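Local coordinates for putative flagellar hook-associated protein (Vibrio parahaemolyticus, PDB 3PWX) that probably serves as a structural component of the bacterial flagellum, as a hook-associated member of the flagellin family, at residues H43-I57 with E77-A91. Numbering follows the deposited sequence.
Unlike the reference sequence in segment 43-57: Ser48 (reference Asn).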
# COMPACT_ATOMS: atom_id res chain seq x y z
N HIS A 43 -4.09 7.88 20.49
CA HIS A 43 -5.20 8.86 20.43
C HIS A 43 -6.52 8.15 20.29
O HIS A 43 -7.52 8.57 20.95
CB HIS A 43 -5.03 9.95 19.35
CG HIS A 43 -3.82 10.81 19.55
ND1 HIS A 43 -3.71 11.71 20.60
CD2 HIS A 43 -2.66 10.87 18.86
CE1 HIS A 43 -2.53 12.31 20.53
NE2 HIS A 43 -1.88 11.82 19.48
N LEU A 44 -6.54 7.07 19.50
CA LEU A 44 -7.78 6.34 19.40
C LEU A 44 -8.16 5.65 20.71
O LEU A 44 -9.31 5.72 21.09
CB LEU A 44 -7.86 5.42 18.24
CG LEU A 44 -7.84 6.16 16.88
CD1 LEU A 44 -7.69 5.12 15.78
CD2 LEU A 44 -9.08 7.06 16.69
N ASP A 45 -7.19 5.08 21.41
CA ASP A 45 -7.43 4.49 22.70
C ASP A 45 -8.12 5.49 23.61
O ASP A 45 -9.16 5.19 24.20
CB ASP A 45 -6.14 3.99 23.35
CG ASP A 45 -6.43 3.03 24.47
OD1 ASP A 45 -7.12 2.01 24.24
OD2 ASP A 45 -6.02 3.30 25.62
N SER A 46 -7.56 6.69 23.67
CA SER A 46 -8.13 7.77 24.49
C SER A 46 -9.54 8.21 24.06
O SER A 46 -10.38 8.45 24.92
CB SER A 46 -7.18 8.96 24.53
OG SER A 46 -7.82 10.12 24.98
N VAL A 47 -9.79 8.32 22.74
CA VAL A 47 -11.13 8.57 22.20
C VAL A 47 -12.04 7.46 22.69
O VAL A 47 -13.13 7.75 23.08
CB VAL A 47 -11.19 8.63 20.64
CG1 VAL A 47 -12.63 8.67 20.13
CG2 VAL A 47 -10.44 9.85 20.11
N SER A 48 -11.60 6.21 22.74
CA SER A 48 -12.51 5.16 23.19
C SER A 48 -12.82 5.17 24.69
O SER A 48 -13.96 4.85 25.07
CB SER A 48 -12.04 3.80 22.79
OG SER A 48 -11.07 3.39 23.71
N GLU A 49 -11.83 5.51 25.53
CA GLU A 49 -12.08 5.78 27.00
C GLU A 49 -13.07 6.89 27.23
O GLU A 49 -13.97 6.78 28.07
CB GLU A 49 -10.80 6.10 27.76
CG GLU A 49 -10.06 4.82 28.26
CD GLU A 49 -8.56 5.06 28.43
OE1 GLU A 49 -7.96 5.67 27.51
OE2 GLU A 49 -7.98 4.62 29.46
N SER A 50 -12.93 7.96 26.45
CA SER A 50 -13.88 9.02 26.57
C SER A 50 -15.23 8.56 26.10
O SER A 50 -16.23 8.97 26.64
CB SER A 50 -13.46 10.23 25.79
OG SER A 50 -12.26 10.74 26.29
N LEU A 51 -15.31 7.67 25.12
CA LEU A 51 -16.65 7.31 24.66
C LEU A 51 -17.36 6.47 25.72
O LEU A 51 -18.57 6.58 25.91
CB LEU A 51 -16.61 6.58 23.33
CG LEU A 51 -16.34 7.52 22.18
CD1 LEU A 51 -16.00 6.66 20.90
CD2 LEU A 51 -17.52 8.43 21.94
N LYS A 52 -16.57 5.65 26.40
CA LYS A 52 -16.97 4.79 27.49
C LYS A 52 -17.54 5.63 28.68
O LYS A 52 -18.68 5.44 29.09
CB LYS A 52 -15.73 3.97 27.86
CG LYS A 52 -15.90 2.92 28.83
CD LYS A 52 -16.84 1.86 28.36
CE LYS A 52 -17.65 1.30 29.55
NZ LYS A 52 -16.89 1.25 30.85
N SER A 53 -16.77 6.59 29.18
CA SER A 53 -17.24 7.44 30.27
C SER A 53 -18.48 8.23 29.88
O SER A 53 -19.40 8.41 30.68
CB SER A 53 -16.15 8.38 30.75
OG SER A 53 -14.93 7.69 30.80
N MSE A 54 -18.51 8.71 28.64
CA MSE A 54 -19.67 9.45 28.22
C MSE A 54 -20.87 8.49 28.24
O MSE A 54 -21.92 8.85 28.72
CB MSE A 54 -19.39 10.05 26.88
CG MSE A 54 -20.51 10.72 26.18
SE MSE A 54 -19.72 11.53 24.54
CE MSE A 54 -18.54 12.80 25.43
N ARG A 55 -20.70 7.26 27.78
CA ARG A 55 -21.84 6.35 27.78
C ARG A 55 -22.37 5.98 29.21
O ARG A 55 -23.56 5.81 29.41
CB ARG A 55 -21.48 5.13 27.02
CG ARG A 55 -22.60 4.38 26.46
CD ARG A 55 -21.98 3.05 26.11
NE ARG A 55 -22.86 2.10 25.44
CZ ARG A 55 -23.28 0.94 25.97
NH1 ARG A 55 -22.92 0.57 27.21
NH2 ARG A 55 -24.04 0.15 25.21
N ASP A 56 -21.47 5.89 30.18
CA ASP A 56 -21.81 5.54 31.54
C ASP A 56 -22.65 6.63 32.22
O ASP A 56 -23.53 6.34 33.07
CB ASP A 56 -20.53 5.33 32.33
CG ASP A 56 -19.85 4.02 32.02
OD1 ASP A 56 -20.40 3.12 31.32
OD2 ASP A 56 -18.70 3.89 32.47
N ILE A 57 -22.36 7.88 31.84
CA ILE A 57 -23.06 9.06 32.33
C ILE A 57 -24.47 9.16 31.76
O ILE A 57 -25.45 9.38 32.50
CB ILE A 57 -22.28 10.36 32.01
CG1 ILE A 57 -21.03 10.48 32.89
CG2 ILE A 57 -23.19 11.57 32.13
CD1 ILE A 57 -19.98 11.42 32.31
N GLU A 77 -19.25 16.97 33.13
CA GLU A 77 -18.44 15.81 32.79
C GLU A 77 -18.67 15.31 31.35
O GLU A 77 -17.71 14.86 30.70
CB GLU A 77 -18.58 14.70 33.83
CG GLU A 77 -17.83 14.96 35.15
CD GLU A 77 -16.42 14.35 35.16
OE1 GLU A 77 -15.56 14.76 34.32
OE2 GLU A 77 -16.17 13.46 36.01
N LEU A 78 -19.91 15.43 30.85
CA LEU A 78 -20.17 15.16 29.43
C LEU A 78 -19.38 16.10 28.55
O LEU A 78 -18.62 15.64 27.67
CB LEU A 78 -21.63 15.22 29.04
CG LEU A 78 -22.50 14.03 29.44
CD1 LEU A 78 -23.97 14.39 29.19
CD2 LEU A 78 -22.11 12.68 28.75
N LYS A 79 -19.50 17.40 28.82
CA LYS A 79 -18.71 18.38 28.11
C LYS A 79 -17.21 18.13 28.18
O LYS A 79 -16.54 18.45 27.25
CB LYS A 79 -19.03 19.80 28.56
CG LYS A 79 -20.33 20.41 27.99
CD LYS A 79 -20.59 21.79 28.66
CE LYS A 79 -21.96 22.38 28.29
NZ LYS A 79 -22.30 23.67 29.03
N SER A 80 -16.71 17.54 29.26
CA SER A 80 -15.29 17.19 29.38
C SER A 80 -14.82 16.15 28.41
O SER A 80 -13.78 16.36 27.77
CB SER A 80 -14.94 16.64 30.74
OG SER A 80 -14.14 17.60 31.36
N TYR A 81 -15.55 15.04 28.36
CA TYR A 81 -15.25 13.92 27.45
C TYR A 81 -15.49 14.33 25.99
O TYR A 81 -14.72 13.97 25.12
CB TYR A 81 -16.02 12.66 27.88
CG TYR A 81 -15.61 12.18 29.28
CD1 TYR A 81 -14.30 11.78 29.52
CD2 TYR A 81 -16.51 12.18 30.35
CE1 TYR A 81 -13.88 11.34 30.77
CE2 TYR A 81 -16.09 11.75 31.64
CZ TYR A 81 -14.76 11.32 31.81
OH TYR A 81 -14.23 10.88 32.98
N ARG A 82 -16.53 15.14 25.78
CA ARG A 82 -16.76 15.77 24.52
C ARG A 82 -15.54 16.56 24.05
O ARG A 82 -15.08 16.35 22.92
CB ARG A 82 -18.00 16.65 24.55
CG ARG A 82 -18.34 17.28 23.21
CD ARG A 82 -19.23 18.50 23.41
NE ARG A 82 -18.47 19.60 24.00
CZ ARG A 82 -19.01 20.75 24.43
NH1 ARG A 82 -18.25 21.68 24.99
NH2 ARG A 82 -20.32 20.92 24.36
N ASP A 83 -14.95 17.37 24.92
CA ASP A 83 -13.86 18.22 24.47
C ASP A 83 -12.62 17.42 24.23
O ASP A 83 -11.97 17.55 23.20
CB ASP A 83 -13.55 19.32 25.48
CG ASP A 83 -14.68 20.34 25.60
OD1 ASP A 83 -15.63 20.34 24.78
OD2 ASP A 83 -14.59 21.16 26.55
N SER A 84 -12.33 16.55 25.19
CA SER A 84 -11.25 15.58 25.10
C SER A 84 -11.26 14.70 23.80
O SER A 84 -10.20 14.33 23.26
CB SER A 84 -11.29 14.76 26.39
OG SER A 84 -10.65 13.50 26.26
N ILE A 85 -12.44 14.38 23.29
CA ILE A 85 -12.57 13.62 22.05
C ILE A 85 -12.29 14.54 20.87
O ILE A 85 -11.69 14.12 19.88
CB ILE A 85 -13.97 13.01 21.92
CG1 ILE A 85 -14.08 11.75 22.75
CG2 ILE A 85 -14.33 12.72 20.50
CD1 ILE A 85 -15.53 11.51 23.29
N GLU A 86 -12.68 15.81 20.98
CA GLU A 86 -12.32 16.78 19.97
C GLU A 86 -10.82 16.96 19.90
O GLU A 86 -10.27 16.98 18.81
CB GLU A 86 -12.99 18.11 20.23
CG GLU A 86 -12.38 19.27 19.40
CD GLU A 86 -13.18 20.52 19.58
OE1 GLU A 86 -13.80 20.98 18.58
OE2 GLU A 86 -13.25 21.00 20.75
N SER A 87 -10.16 17.06 21.05
CA SER A 87 -8.69 17.15 21.13
C SER A 87 -7.90 16.00 20.53
O SER A 87 -6.79 16.21 20.01
CB SER A 87 -8.24 17.23 22.58
OG SER A 87 -8.19 18.58 22.93
N SER A 88 -8.41 14.79 20.73
CA SER A 88 -7.74 13.62 20.23
C SER A 88 -7.86 13.62 18.72
O SER A 88 -6.90 13.35 18.05
CB SER A 88 -8.30 12.36 20.85
OG SER A 88 -8.12 12.41 22.28
N PHE A 89 -9.01 13.97 18.16
CA PHE A 89 -9.08 13.90 16.68
C PHE A 89 -8.33 15.03 15.98
O PHE A 89 -8.16 14.97 14.76
CB PHE A 89 -10.51 13.89 16.18
CG PHE A 89 -11.13 12.58 16.20
CD1 PHE A 89 -10.70 11.60 15.32
CD2 PHE A 89 -12.14 12.30 17.11
CE1 PHE A 89 -11.27 10.34 15.33
CE2 PHE A 89 -12.72 11.03 17.14
CZ PHE A 89 -12.30 10.05 16.24
N ASN A 90 -7.90 16.02 16.76
CA ASN A 90 -7.17 17.21 16.32
C ASN A 90 -5.71 17.16 16.76
O ASN A 90 -5.00 18.15 16.70
CB ASN A 90 -7.83 18.47 16.87
CG ASN A 90 -9.00 18.95 16.01
OD1 ASN A 90 -9.19 18.49 14.86
ND2 ASN A 90 -9.80 19.84 16.56
N ALA A 91 -5.28 15.97 17.18
CA ALA A 91 -3.89 15.70 17.51
C ALA A 91 -2.98 16.11 16.36
O ALA A 91 -3.35 15.99 15.19
CB ALA A 91 -3.71 14.22 17.79
O HOH W 1 -5.53 12.01 22.89
O HOH W 2 -10.18 11.57 24.44
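Tyr81 and Ile85 enter holes in helix 7-61 as knobs, in an antiparallel helix-helix packing between the C-terminal part of that long helix and helix 71-89, the next helix in the chain. The two segment axes approach to 9.1 Å at 163°, nearly antiparallel. Tyr81 sits among Ser50, Ser53, Met54 and Ile57; CB of Ser53 lies over one face of its ring, 3.5 Å from the centroid, while CD1 of Ile57 meets the ring edge. One turn on, Ile85 fits among Val47, Ser50, Leu51 and Met54, its CG1 3.5 Å from Ser50 CB. The selenomethionine Met54 runs extended from the backbone and then turns about its CG-SE bond (chi3 -65°), which brings CE in against Tyr81 and Ile85. Beyond it, CG2 of Ile57 packs on CG of Leu78. At the other end, Val47 presses CG2 over a face of Phe89, and Ala91 CB stands over the centre of the His43 imidazole, 3.5 Å from its centroid. The polar flank is bridged by water: one joins His43 ND1 to Ser88 OG, another links the hydroxyls of Ser46, Ser50 and Ser84. Such knobs-into-holes packing is characteristic of an antiparallel alpha-helical bundle: this pair belongs to the N-terminal helical region of the flagellin family, and helices 154-166 and 172-223, touching Met54 through Ile158 and Ile183, complete the bundle around it.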